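Copper-containing nitrite reductase (Hyphomicrobium denitrificans 1NES1, PDB 6TFO) probably reduces nitrite to nitric oxide at a copper centre, taking its electrons from a cytochrome c and passing them through further bound copper ions. Local coordinates at residues C[293-298]-C[352-357]; C[375-380]-C[402-407]; C[31-36]-C[46-51]; C[40-45]-C[55-60]. All coordinates share one frame; numbering follows the deposited sequence.

Interaction 1. Residues C[293-298]-C[352-357]; sequences REFYVM and VRIFFG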
loop_
_atom_site.group_PDB
_atom_site.type_symbol
_atom_site.label_atom_id
_atom_site.label_comp_id
_atom_site.label_asym_id
_atom_site.label_seq_id
_atom_site.Cartn_x
_atom_site.Cartn_y
_atom_site.Cartn_z
ATOM N N ARG C 293 -42.608 21.558 35.200
ATOM C CA ARG C 293 -41.634 22.074 34.203
ATOM C C ARG C 293 -41.498 21.125 33.011
ATOM O O ARG C 293 -41.412 19.879 33.207
ATOM C CB ARG C 293 -40.283 22.332 34.861
ATOM C CG ARG C 293 -39.476 23.363 34.095
ATOM C CD ARG C 293 -38.130 23.528 34.741
ATOM N NE ARG C 293 -38.223 24.059 36.083
ATOM C CZ ARG C 293 -38.399 25.333 36.396
ATOM N NH1 ARG C 293 -38.441 25.696 37.666
ATOM N NH2 ARG C 293 -38.533 26.242 35.455
ATOM N N GLU C 294 -41.447 21.730 31.819
ATOM C CA GLU C 294 -41.322 21.032 30.520
ATOM C C GLU C 294 -39.986 21.346 29.832
ATOM O O GLU C 294 -39.477 22.494 29.961
ATOM C CB GLU C 294 -42.473 21.467 29.631
ATOM C CG GLU C 294 -43.830 21.110 30.175
ATOM C CD GLU C 294 -44.913 21.301 29.131
ATOM O OE1 GLU C 294 -45.014 22.433 28.588
ATOM O OE2 GLU C 294 -45.613 20.305 28.829
ATOM N N PHE C 295 -39.472 20.372 29.079
ATOM C CA PHE C 295 -38.188 20.465 28.338
ATOM C C PHE C 295 -38.326 19.824 26.954
ATOM O O PHE C 295 -39.076 18.828 26.793
ATOM C CB PHE C 295 -37.070 19.785 29.120
ATOM C CG PHE C 295 -36.677 20.486 30.389
ATOM C CD1 PHE C 295 -36.121 21.752 30.345
ATOM C CD2 PHE C 295 -36.837 19.878 31.624
ATOM C CE1 PHE C 295 -35.731 22.399 31.511
ATOM C CE2 PHE C 295 -36.443 20.525 32.791
ATOM C CZ PHE C 295 -35.881 21.780 32.729
ATOM N N TYR C 296 -37.566 20.385 26.008
ATOM C CA TYR C 296 -37.478 20.014 24.573
ATOM C C TYR C 296 -36.067 19.487 24.275
ATOM O O TYR C 296 -35.103 20.270 24.335
ATOM C CB TYR C 296 -37.781 21.265 23.758
ATOM C CG TYR C 296 -37.840 21.104 22.266
ATOM C CD1 TYR C 296 -37.982 19.873 21.649
ATOM C CD2 TYR C 296 -37.841 22.230 21.470
ATOM C CE1 TYR C 296 -38.101 19.774 20.275
ATOM C CE2 TYR C 296 -37.968 22.149 20.101
ATOM C CZ TYR C 296 -38.092 20.919 19.496
ATOM O OH TYR C 296 -38.200 20.872 18.135
ATOM N N VAL C 297 -35.941 18.186 24.019
ATOM C CA VAL C 297 -34.645 17.525 23.700
ATOM C C VAL C 297 -34.818 16.625 22.465
ATOM O O VAL C 297 -35.775 15.825 22.422
ATOM C CB VAL C 297 -34.089 16.754 24.908
ATOM C CG1 VAL C 297 -32.813 16.012 24.541
ATOM C CG2 VAL C 297 -33.851 17.671 26.100
ATOM N N MET C 298 -33.903 16.753 21.496
ATOM C CA MET C 298 -33.854 15.883 20.300
ATOM C C MET C 298 -32.416 15.403 20.064
ATOM O O MET C 298 -31.467 16.190 20.262
ATOM C CB MET C 298 -34.393 16.604 19.064
ATOM C CG MET C 298 -35.882 16.833 19.122
ATOM S SD MET C 298 -36.642 17.084 17.497
ATOM C CE MET C 298 -37.001 15.402 16.997
ATOM N N VAL C 352 -41.200 17.009 36.354
ATOM C CA VAL C 352 -40.529 17.455 35.108
ATOM C C VAL C 352 -41.038 16.573 33.967
ATOM O O VAL C 352 -41.123 15.329 34.165
ATOM C CB VAL C 352 -39.005 17.349 35.265
ATOM C CG1 VAL C 352 -38.297 17.576 33.937
ATOM C CG2 VAL C 352 -38.504 18.305 36.333
ATOM N N ARG C 353 -41.398 17.187 32.843
ATOM C CA ARG C 353 -41.699 16.449 31.591
ATOM C C ARG C 353 -40.612 16.776 30.557
ATOM O O ARG C 353 -40.360 17.974 30.313
ATOM C CB ARG C 353 -43.088 16.777 31.032
ATOM C CG ARG C 353 -43.262 16.289 29.601
ATOM C CD ARG C 353 -44.693 16.172 29.155
ATOM N NE ARG C 353 -45.429 17.355 29.530
ATOM C CZ ARG C 353 -46.534 17.369 30.260
ATOM N NH1 ARG C 353 -47.105 18.523 30.537
ATOM N NH2 ARG C 353 -47.086 16.248 30.684
ATOM N N ILE C 354 -40.031 15.748 29.935
ATOM C CA ILE C 354 -39.132 15.895 28.751
ATOM C C ILE C 354 -39.865 15.364 27.514
ATOM O O ILE C 354 -40.202 14.161 27.488
ATOM C CB ILE C 354 -37.792 15.175 28.975
ATOM C CG1 ILE C 354 -37.109 15.627 30.273
ATOM C CG2 ILE C 354 -36.903 15.356 27.756
ATOM C CD1 ILE C 354 -35.879 14.845 30.641
ATOM N N PHE C 355 -40.142 16.247 26.550
ATOM C CA PHE C 355 -40.450 15.876 25.149
ATOM C C PHE C 355 -39.130 15.511 24.461
ATOM O O PHE C 355 -38.298 16.413 24.224
ATOM C CB PHE C 355 -41.136 17.020 24.409
ATOM C CG PHE C 355 -42.431 17.463 25.022
ATOM C CD1 PHE C 355 -43.576 16.718 24.846
ATOM C CD2 PHE C 355 -42.495 18.619 25.768
ATOM C CE1 PHE C 355 -44.774 17.124 25.419
ATOM C CE2 PHE C 355 -43.694 19.026 26.332
ATOM C CZ PHE C 355 -44.832 18.280 26.157
ATOM N N PHE C 356 -38.933 14.220 24.191
ATOM C CA PHE C 356 -37.681 13.652 23.632
ATOM C C PHE C 356 -37.981 12.991 22.291
ATOM O O PHE C 356 -38.772 12.039 22.252
ATOM C CB PHE C 356 -37.041 12.626 24.568
ATOM C CG PHE C 356 -35.785 12.020 23.999
ATOM C CD1 PHE C 356 -34.615 12.750 23.932
ATOM C CD2 PHE C 356 -35.783 10.730 23.493
ATOM C CE1 PHE C 356 -33.465 12.191 23.392
ATOM C CE2 PHE C 356 -34.636 10.175 22.950
ATOM C CZ PHE C 356 -33.479 10.908 22.893
ATOM N N GLY C 357 -37.320 13.471 21.240
ATOM C CA GLY C 357 -37.445 12.900 19.890
ATOM C C GLY C 357 -36.094 12.641 19.257
ATOM O O GLY C 357 -35.129 13.324 19.605
#
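Val352 meets Phe295 at the start of this parallel strand pair: its CG1, anti to the backbone N (chi1 171°), lies in the ring plane at the edge, 3.6 Å from Phe295 CD2. At Arg353 the backbone N bonds to Arg293 O (2.7 Å) and the backbone O accepts Phe295 N. On the other face its guanidinium takes Glu294 side-on. NE reaches Glu294 OE2 over 3.0 Å on the anti lone pair, while NH1, at 2.9 Å, comes to the same oxygen from above the carboxylate plane. Glu294 OE1 is paired with Arg201, and this double ion pairing probably keeps the carboxylate ionised. Ile354 returns to the first face and touches Val297, CG2 to CG2 at 4.2 Å. Phe355 N donates to Phe295 O, and Phe355 O receives a nearly straight bond from Val297 N (3.0 Å, 175°). The ring edge of Phe355 also carries Glu294 OE2, 3.4 Å from CE2. Phe356 presents its own edge to Val297, whose CG1 is 3.8 Å from CD1, and Gly357 N closes the series on Val297 O. The pair lies in a mixed sheet of the C-terminal cupredoxin domain, a Greek-key beta-sandwich, with strand 351-360 between 293-302 and 400-407.

Interaction 2. Residues C[375-380]-C[402-407]; sequences DHVYAL and TIVDFK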
loop_
_atom_site.group_PDB
_atom_site.type_symbol
_atom_site.label_atom_id
_atom_site.label_comp_id
_atom_site.label_asym_id
_atom_site.label_seq_id
_atom_site.Cartn_x
_atom_site.Cartn_y
_atom_site.Cartn_z
ATOM N N ASP C 375 -41.310 8.101 35.929
ATOM C CA ASP C 375 -42.612 7.795 36.569
ATOM C C ASP C 375 -43.547 7.333 35.454
ATOM O O ASP C 375 -44.115 6.261 35.609
ATOM C CB ASP C 375 -43.152 8.985 37.355
ATOM C CG ASP C 375 -42.403 9.236 38.654
ATOM O OD1 ASP C 375 -41.836 8.293 39.189
ATOM O OD2 ASP C 375 -42.377 10.386 39.113
ATOM N N HIS C 376 -43.607 8.087 34.349
ATOM C CA HIS C 376 -44.452 7.812 33.154
ATOM C C HIS C 376 -43.601 7.871 31.885
ATOM O O HIS C 376 -42.771 8.770 31.770
ATOM C CB HIS C 376 -45.633 8.789 33.082
ATOM C CG HIS C 376 -46.474 8.749 34.309
ATOM N ND1 HIS C 376 -46.306 9.646 35.353
ATOM C CD2 HIS C 376 -47.429 7.878 34.696
ATOM C CE1 HIS C 376 -47.142 9.338 36.318
ATOM N NE2 HIS C 376 -47.842 8.261 35.932
ATOM N N VAL C 377 -43.829 6.920 30.978
ATOM C CA VAL C 377 -43.232 6.856 29.617
ATOM C C VAL C 377 -44.369 6.668 28.625
ATOM O O VAL C 377 -45.055 5.639 28.684
ATOM C CB VAL C 377 -42.209 5.708 29.496
ATOM C CG1 VAL C 377 -41.730 5.546 28.054
ATOM C CG2 VAL C 377 -41.039 5.881 30.464
ATOM N N TYR C 378 -44.546 7.609 27.710
ATOM C CA TYR C 378 -45.604 7.527 26.674
ATOM C C TYR C 378 -45.023 6.688 25.537
ATOM O O TYR C 378 -44.309 7.229 24.689
ATOM C CB TYR C 378 -46.078 8.942 26.335
ATOM C CG TYR C 378 -46.853 9.621 27.446
ATOM C CD1 TYR C 378 -46.244 9.978 28.639
ATOM C CD2 TYR C 378 -48.212 9.856 27.328
ATOM C CE1 TYR C 378 -46.945 10.590 29.663
ATOM C CE2 TYR C 378 -48.932 10.467 28.338
ATOM C CZ TYR C 378 -48.297 10.837 29.507
ATOM O OH TYR C 378 -49.030 11.419 30.500
ATOM N N ALA C 379 -45.237 5.374 25.582
ATOM C CA ALA C 379 -44.627 4.368 24.687
ATOM C C ALA C 379 -44.978 4.710 23.233
ATOM O O ALA C 379 -46.200 4.933 22.925
ATOM C CB ALA C 379 -45.084 2.975 25.049
ATOM N N LEU C 380 -43.936 4.776 22.396
ATOM C CA LEU C 380 -44.012 5.027 20.936
ATOM C C LEU C 380 -44.655 6.392 20.697
ATOM O O LEU C 380 -45.130 6.634 19.581
ATOM C CB LEU C 380 -44.768 3.873 20.264
ATOM C CG LEU C 380 -44.142 2.488 20.479
ATOM C CD1 LEU C 380 -44.930 1.394 19.763
ATOM C CD2 LEU C 380 -42.691 2.463 19.997
ATOM N N THR C 402 -41.141 10.450 22.231
ATOM C CA THR C 402 -41.801 9.980 23.462
ATOM C C THR C 402 -41.940 11.173 24.412
ATOM O O THR C 402 -41.436 12.289 24.086
ATOM C CB THR C 402 -41.048 8.817 24.126
ATOM O OG1 THR C 402 -41.885 8.231 25.132
ATOM C CG2 THR C 402 -39.758 9.234 24.787
ATOM N N ILE C 403 -42.647 10.926 25.510
ATOM C CA ILE C 403 -42.765 11.844 26.663
ATOM C C ILE C 403 -42.373 11.028 27.881
ATOM O O ILE C 403 -42.861 9.898 28.003
ATOM C CB ILE C 403 -44.197 12.389 26.759
ATOM C CG1 ILE C 403 -44.535 13.265 25.549
ATOM C CG2 ILE C 403 -44.403 13.110 28.078
ATOM C CD1 ILE C 403 -46.009 13.573 25.399
ATOM N N VAL C 404 -41.490 11.559 28.707
ATOM C CA VAL C 404 -41.188 10.983 30.039
ATOM C C VAL C 404 -41.467 12.084 31.061
ATOM O O VAL C 404 -41.250 13.262 30.729
ATOM C CB VAL C 404 -39.744 10.462 30.140
ATOM C CG1 VAL C 404 -39.479 9.347 29.140
ATOM C CG2 VAL C 404 -38.727 11.580 29.995
ATOM N N ASP C 405 -41.953 11.709 32.240
ATOM C CA ASP C 405 -42.009 12.624 33.405
ATOM C C ASP C 405 -41.499 11.878 34.637
ATOM O O ASP C 405 -41.489 10.636 34.642
ATOM C CB ASP C 405 -43.398 13.250 33.563
ATOM C CG ASP C 405 -44.555 12.272 33.700
ATOM O OD1 ASP C 405 -44.579 11.514 34.721
ATOM O OD2 ASP C 405 -45.431 12.289 32.792
ATOM N N PHE C 406 -41.053 12.635 35.620
ATOM C CA PHE C 406 -40.594 12.123 36.927
ATOM C C PHE C 406 -40.655 13.288 37.913
ATOM O O PHE C 406 -40.690 14.468 37.472
ATOM C CB PHE C 406 -39.202 11.511 36.783
ATOM C CG PHE C 406 -38.215 12.416 36.092
ATOM C CD1 PHE C 406 -38.110 12.424 34.711
ATOM C CD2 PHE C 406 -37.416 13.279 36.825
ATOM C CE1 PHE C 406 -37.220 13.269 34.077
ATOM C CE2 PHE C 406 -36.539 14.140 36.189
ATOM C CZ PHE C 406 -36.440 14.128 34.816
ATOM N N LYS C 407 -40.723 12.969 39.204
ATOM C CA LYS C 407 -40.663 13.974 40.292
ATOM C C LYS C 407 -39.223 14.033 40.760
ATOM O O LYS C 407 -38.624 12.964 41.003
ATOM C CB LYS C 407 -41.584 13.672 41.482
ATOM C CG LYS C 407 -41.921 14.896 42.328
ATOM C CD LYS C 407 -42.441 14.611 43.705
ATOM C CE LYS C 407 -43.050 15.840 44.345
ATOM N NZ LYS C 407 -44.020 15.486 45.409
HETATM O O HOH W 1 -44.542 11.692 38.189
#
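A classic beta bulge opens this antiparallel pairing within a cupredoxin-type sheet, with Asp375 and His376 both facing Asp405. The two bulge amides converge on Asp405 O, each through a weak bond. In the return direction, Asp405 N donates to His376 O at 3.1 Å. The side chains add a His-carboxylate hydrogen bond: His376 ND1 donates to Asp405 OD1 over 2.6 Å, in the ring plane and on the syn lone pair, although the ring and carboxylate planes stand 56° apart. Asp405 CG sits between its own backbone N and carbonyl carbon (chi1 57°), which puts CG on the histidine's side. Such a short bond to a carboxylate would be expected to favour a protonated imidazole. Asp375 OD2 accepts Lys407 N at 3.1 Å from above the carboxylate plane, and a water that donates to it reaches Asp405 OD1 weakly. Farther along, Tyr378 N bonds almost straight to Ile403 O (2.9 Å), and the ring touches Ile403 CG2 through CD1 at 3.7 Å. Thr402 OG1, anti to its backbone N, donates to Tyr378 O over 2.7 Å, from above the carbonyl plane. In the sheet, strand 400-407 lies between strands 351-360 and 374-377, with strand 388-391 beyond the latter; Val377 also packs on Leu380 of a neighbouring subunit.

Interaction 3. Residues C[31-36]-C[46-51]; sequences VFTLRT and IGVGGD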
loop_
_atom_site.group_PDB
_atom_site.type_symbol
_atom_site.label_atom_id
_atom_site.label_comp_id
_atom_site.label_asym_id
_atom_site.label_seq_id
_atom_site.Cartn_x
_atom_site.Cartn_y
_atom_site.Cartn_z
ATOM N N VAL C 31 -10.489 14.290 28.195
ATOM C CA VAL C 31 -9.939 13.051 27.560
ATOM C C VAL C 31 -8.715 13.383 26.678
ATOM O O VAL C 31 -8.712 14.391 25.950
ATOM C CB VAL C 31 -11.002 12.217 26.812
ATOM C CG1 VAL C 31 -12.398 12.496 27.327
ATOM C CG2 VAL C 31 -10.924 12.370 25.306
ATOM N N PHE C 32 -7.707 12.525 26.777
ATOM C CA PHE C 32 -6.471 12.511 25.960
ATOM C C PHE C 32 -6.289 11.086 25.428
ATOM O O PHE C 32 -6.374 10.132 26.243
ATOM C CB PHE C 32 -5.272 12.939 26.813
ATOM C CG PHE C 32 -5.393 14.316 27.414
ATOM C CD1 PHE C 32 -5.289 15.454 26.625
ATOM C CD2 PHE C 32 -5.597 14.481 28.776
ATOM C CE1 PHE C 32 -5.369 16.723 27.183
ATOM C CE2 PHE C 32 -5.706 15.748 29.328
ATOM C CZ PHE C 32 -5.607 16.865 28.525
ATOM N N THR C 33 -6.050 10.955 24.126
ATOM C CA THR C 33 -5.670 9.672 23.472
ATOM C C THR C 33 -4.167 9.691 23.122
ATOM O O THR C 33 -3.698 10.653 22.469
ATOM C CB THR C 33 -6.582 9.410 22.266
ATOM O OG1 THR C 33 -7.931 9.538 22.714
ATOM C CG2 THR C 33 -6.388 8.034 21.675
ATOM N N LEU C 34 -3.425 8.681 23.572
ATOM C CA LEU C 34 -1.985 8.518 23.252
ATOM C C LEU C 34 -1.810 7.223 22.465
ATOM O O LEU C 34 -2.336 6.190 22.916
ATOM C CB LEU C 34 -1.159 8.471 24.535
ATOM C CG LEU C 34 -1.262 9.685 25.453
ATOM C CD1 LEU C 34 -0.321 9.504 26.651
ATOM C CD2 LEU C 34 -0.947 10.984 24.727
ATOM N N ARG C 35 -1.098 7.306 21.335
ATOM C CA ARG C 35 -0.614 6.144 20.548
ATOM C C ARG C 35 0.899 6.029 20.789
ATOM O O ARG C 35 1.602 7.049 20.675
ATOM C CB ARG C 35 -1.014 6.309 19.078
ATOM C CG ARG C 35 -0.572 5.172 18.172
ATOM C CD ARG C 35 -1.193 5.237 16.786
ATOM N NE ARG C 35 -2.497 4.586 16.836
ATOM C CZ ARG C 35 -3.684 5.168 16.637
ATOM N NH1 ARG C 35 -3.781 6.448 16.298
ATOM N NH2 ARG C 35 -4.779 4.435 16.743
ATOM N N THR C 36 1.378 4.842 21.154
ATOM C CA THR C 36 2.826 4.561 21.254
ATOM C C THR C 36 3.395 4.515 19.830
ATOM O O THR C 36 2.661 4.134 18.909
ATOM C CB THR C 36 3.107 3.263 22.016
ATOM O OG1 THR C 36 2.615 2.186 21.218
ATOM C CG2 THR C 36 2.472 3.250 23.384
ATOM N N ILE C 46 2.586 9.490 21.135
ATOM C CA ILE C 46 2.110 10.474 20.128
ATOM C C ILE C 46 0.638 10.791 20.411
ATOM O O ILE C 46 -0.168 9.846 20.539
ATOM C CB ILE C 46 2.327 9.947 18.702
ATOM C CG1 ILE C 46 3.737 9.388 18.523
ATOM C CG2 ILE C 46 2.026 11.050 17.693
ATOM C CD1 ILE C 46 3.855 8.373 17.411
ATOM N N GLY C 47 0.303 12.081 20.499
ATOM C CA GLY C 47 -1.074 12.562 20.710
ATOM C C GLY C 47 -1.961 12.251 19.517
ATOM O O GLY C 47 -1.466 12.332 18.367
ATOM N N VAL C 48 -3.223 11.893 19.785
ATOM C CA VAL C 48 -4.263 11.583 18.764
ATOM C C VAL C 48 -5.469 12.483 19.033
ATOM O O VAL C 48 -6.005 12.423 20.157
ATOM C CB VAL C 48 -4.660 10.103 18.808
ATOM C CG1 VAL C 48 -5.595 9.745 17.663
ATOM C CG2 VAL C 48 -3.434 9.208 18.819
ATOM N N GLY C 49 -5.838 13.303 18.040
ATOM C CA GLY C 49 -6.986 14.222 18.057
ATOM C C GLY C 49 -6.818 15.334 19.073
ATOM O O GLY C 49 -5.811 15.344 19.801
ATOM N N GLY C 50 -7.793 16.237 19.125
ATOM C CA GLY C 50 -7.857 17.330 20.106
ATOM C C GLY C 50 -6.736 18.323 19.898
ATOM O O GLY C 50 -6.307 18.499 18.748
ATOM N N ASP C 51 -6.262 18.925 20.989
ATOM C CA ASP C 51 -5.215 19.976 20.986
ATOM C C ASP C 51 -3.835 19.317 20.959
ATOM O O ASP C 51 -2.847 20.075 21.015
ATOM C CB ASP C 51 -5.331 20.870 22.219
ATOM C CG ASP C 51 -6.716 21.466 22.395
ATOM O OD1 ASP C 51 -7.424 21.609 21.368
ATOM O OD2 ASP C 51 -7.085 21.771 23.555
HETATM O O HOH W 2 -6.525 13.505 22.566
#
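Arg35 and Ile46 form a hydrogen-bonded antiparallel pair: Arg35 N donates to Ile46 O at 2.8 Å, and Ile46 N returns the bond to Arg35 O at 2.7 Å. The strand axes run 135° apart, far from strictly antiparallel, and the pairing changes toward Val48. There Val48 N still reaches Thr33 O at 3.0 Å, with the donor tilted 32° from the carbonyl plane, but a water takes up the other half of the exchange, accepting from Thr33 N and donating to Val48 O (2.7 Å). This is the open end of a beta hairpin made of strands 30-39 and 42-48 in the N-terminal cupredoxin domain, whose sheet continues from strand 30-39 to strand 67-73. On one face the Val48 side chain is the meeting point. Its CB lies 3.9 Å from Thr33 CG2, while its CG2, anti to the carbonyl carbon, touches both Arg35 CB and Arg35 NH1, each at 3.8 Å. Arg35 NH2 also makes a long, weak ion pair with Glu319 of a neighbouring subunit. Leu34 points to the other face, where CD2 approaches Gly47 CA at 4.3 Å and also packs on Pro58.

Interaction 4. Residues C[40-45]-C[55-60]; sequences EGRMVY and QVNPKL
Tyr45 and Asn57 make the tight part of this contact, a two-bond exchange between a strand and a loop. Asn57 N donates to Tyr45 O at 2.6 Å, while Tyr45 N donates to the side-chain oxygen Asn57 OD1 at 2.9 Å; both donors are tilted from the carbonyl planes they meet. Asn57 CG lies beside its own backbone N (chi1 -64°), whence the amide can reach the strand. Its OD1 also lies at the edge of the Tyr45 ring, 3.7 Å from CD2. On the solvent side, exposed Glu40 meets Val56 tip to tip, its OE2 3.2 Å from CG1, and Arg42 NH2 is joined to Asn57 ND2 through a water that accepts from both at 2.9 Å. Over the centre of the Arg42 guanidinium lies Val44 CG1, while Glu40 OE1 sits at its edge, 3.6 Å from Arg42 NH1 in a salt bridge. With ND2 also donating to Gly126 O, the Asn57 amide has partners at both ends, which fixes its rotation. The Tyr45 ring packs on Cys117 and Met127, ligands of a bound copper, and its OH bonds to Asp81 O; by gripping the tyrosine backbone, Asn57 probably helps to place this second-shell ring.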
loop_
_atom_site.group_PDB
_atom_site.type_symbol
_atom_site.label_atom_id
_atom_site.label_comp_id
_atom_site.label_asym_id
_atom_site.label_seq_id
_atom_site.Cartn_x
_atom_site.Cartn_y
_atom_site.Cartn_z
ATOM N N GLU C 40 10.997 11.343 16.150
ATOM C CA GLU C 40 12.178 12.143 16.569
ATOM C C GLU C 40 13.249 11.198 17.119
ATOM O O GLU C 40 13.862 11.555 18.154
ATOM C CB GLU C 40 11.753 13.176 17.614
ATOM C CG GLU C 40 10.504 13.939 17.206
ATOM C CD GLU C 40 10.047 15.011 18.179
ATOM O OE1 GLU C 40 10.563 15.031 19.344
ATOM O OE2 GLU C 40 9.171 15.826 17.763
ATOM N N GLY C 41 13.424 10.033 16.475
ATOM C CA GLY C 41 14.526 9.083 16.733
ATOM C C GLY C 41 14.409 8.362 18.062
ATOM O O GLY C 41 15.413 7.720 18.475
ATOM N N ARG C 42 13.223 8.423 18.692
ATOM C CA ARG C 42 12.963 7.847 20.040
ATOM C C ARG C 42 11.662 7.037 20.038
ATOM O O ARG C 42 10.813 7.243 19.143
ATOM C CB ARG C 42 12.932 8.980 21.069
ATOM C CG ARG C 42 14.311 9.385 21.550
ATOM C CD ARG C 42 14.408 10.843 21.937
ATOM N NE ARG C 42 13.390 11.266 22.888
ATOM C CZ ARG C 42 12.462 12.205 22.666
ATOM N NH1 ARG C 42 12.394 12.848 21.508
ATOM N NH2 ARG C 42 11.600 12.504 23.621
ATOM N N MET C 43 11.536 6.130 21.003
ATOM C CA MET C 43 10.263 5.441 21.326
ATOM C C MET C 43 9.447 6.365 22.238
ATOM O O MET C 43 9.940 6.695 23.345
ATOM C CB MET C 43 10.541 4.125 22.046
ATOM C CG MET C 43 9.399 3.163 21.989
ATOM S SD MET C 43 9.938 1.644 22.819
ATOM C CE MET C 43 9.527 0.481 21.525
ATOM N N VAL C 44 8.271 6.801 21.775
ATOM C CA VAL C 44 7.510 7.921 22.401
ATOM C C VAL C 44 6.009 7.614 22.484
ATOM O O VAL C 44 5.529 6.579 21.964
ATOM C CB VAL C 44 7.735 9.240 21.641
ATOM C CG1 VAL C 44 9.197 9.649 21.682
ATOM C CG2 VAL C 44 7.211 9.169 20.213
ATOM N N TYR C 45 5.304 8.520 23.151
ATOM C CA TYR C 45 3.841 8.668 23.053
ATOM C C TYR C 45 3.584 9.726 21.981
ATOM O O TYR C 45 4.325 10.723 21.930
ATOM C CB TYR C 45 3.259 9.079 24.404
ATOM C CG TYR C 45 3.454 8.114 25.545
ATOM C CD1 TYR C 45 2.643 7.005 25.702
ATOM C CD2 TYR C 45 4.371 8.381 26.542
ATOM C CE1 TYR C 45 2.774 6.156 26.790
ATOM C CE2 TYR C 45 4.519 7.545 27.633
ATOM C CZ TYR C 45 3.714 6.434 27.760
ATOM O OH TYR C 45 3.880 5.610 28.833
ATOM N N GLN C 55 1.479 15.473 18.098
ATOM C CA GLN C 55 2.573 15.950 18.983
ATOM C C GLN C 55 3.218 14.748 19.672
ATOM O O GLN C 55 2.495 13.818 20.058
ATOM C CB GLN C 55 2.051 16.913 20.045
ATOM C CG GLN C 55 1.467 18.186 19.467
ATOM C CD GLN C 55 0.989 19.090 20.577
ATOM O OE1 GLN C 55 1.414 18.963 21.727
ATOM N NE2 GLN C 55 0.082 19.996 20.242
ATOM N N VAL C 56 4.527 14.774 19.862
ATOM C CA VAL C 56 5.232 13.628 20.502
ATOM C C VAL C 56 5.375 13.993 21.977
ATOM O O VAL C 56 5.638 15.185 22.258
ATOM C CB VAL C 56 6.571 13.249 19.810
ATOM C CG1 VAL C 56 6.706 13.859 18.423
ATOM C CG2 VAL C 56 7.794 13.552 20.648
ATOM N N ASN C 57 5.157 13.015 22.861
ATOM C CA ASN C 57 5.157 13.202 24.332
ATOM C C ASN C 57 4.434 14.507 24.673
ATOM O O ASN C 57 4.987 15.372 25.360
ATOM C CB ASN C 57 6.577 13.104 24.876
ATOM C CG ASN C 57 7.165 11.729 24.653
ATOM O OD1 ASN C 57 6.419 10.747 24.634
ATOM N ND2 ASN C 57 8.484 11.651 24.450
ATOM N N PRO C 58 3.151 14.664 24.256
ATOM C CA PRO C 58 2.439 15.934 24.400
ATOM C C PRO C 58 2.249 16.304 25.869
ATOM O O PRO C 58 2.056 15.408 26.690
ATOM C CB PRO C 58 1.071 15.717 23.732
ATOM C CG PRO C 58 0.896 14.214 23.779
ATOM C CD PRO C 58 2.296 13.635 23.650
ATOM N N LYS C 59 2.306 17.608 26.154
ATOM C CA LYS C 59 1.925 18.149 27.478
ATOM C C LYS C 59 0.396 18.038 27.575
ATOM O O LYS C 59 -0.307 18.540 26.665
ATOM C CB LYS C 59 2.429 19.582 27.662
ATOM C CG LYS C 59 2.137 20.167 29.034
ATOM C CD LYS C 59 2.487 21.619 29.160
ATOM C CE LYS C 59 3.894 21.815 29.673
ATOM N NZ LYS C 59 4.108 23.189 30.174
ATOM N N LEU C 60 -0.087 17.360 28.617
ATOM C CA LEU C 60 -1.532 17.209 28.910
ATOM C C LEU C 60 -1.924 18.284 29.928
ATOM O O LEU C 60 -1.596 18.132 31.132
ATOM C CB LEU C 60 -1.746 15.788 29.434
ATOM C CG LEU C 60 -1.199 14.674 28.547
ATOM C CD1 LEU C 60 -1.641 13.314 29.051
ATOM C CD2 LEU C 60 -1.608 14.841 27.089
HETATM O O HOH W 3 9.511 14.378 24.263
#

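Overall arrangement
The contacts fall into two groups at opposite sides of the chain's centre. Interactions 1 and 2, centres 10 Å apart, share one sheet through neighbouring strands 351-360 and 400-407, joined by probable hydrogen bonds such as Val352 N to Phe406 O (2.8 Å). Interactions 3 and 4, also 10 Å apart between centres, both use strand 42-48 and alternate along the chain, with Gly47 N meeting Gln55 O at 2.8 Å. Nearest atoms of interactions 1 and 3 are about 21 Å apart. The Tyr45 side chain is about 6 Å from the copper of His80, Cys117, His122 and Met127, that of Met298 about 10 Å from another, probably the His227 and His262 copper where nitrite is reduced.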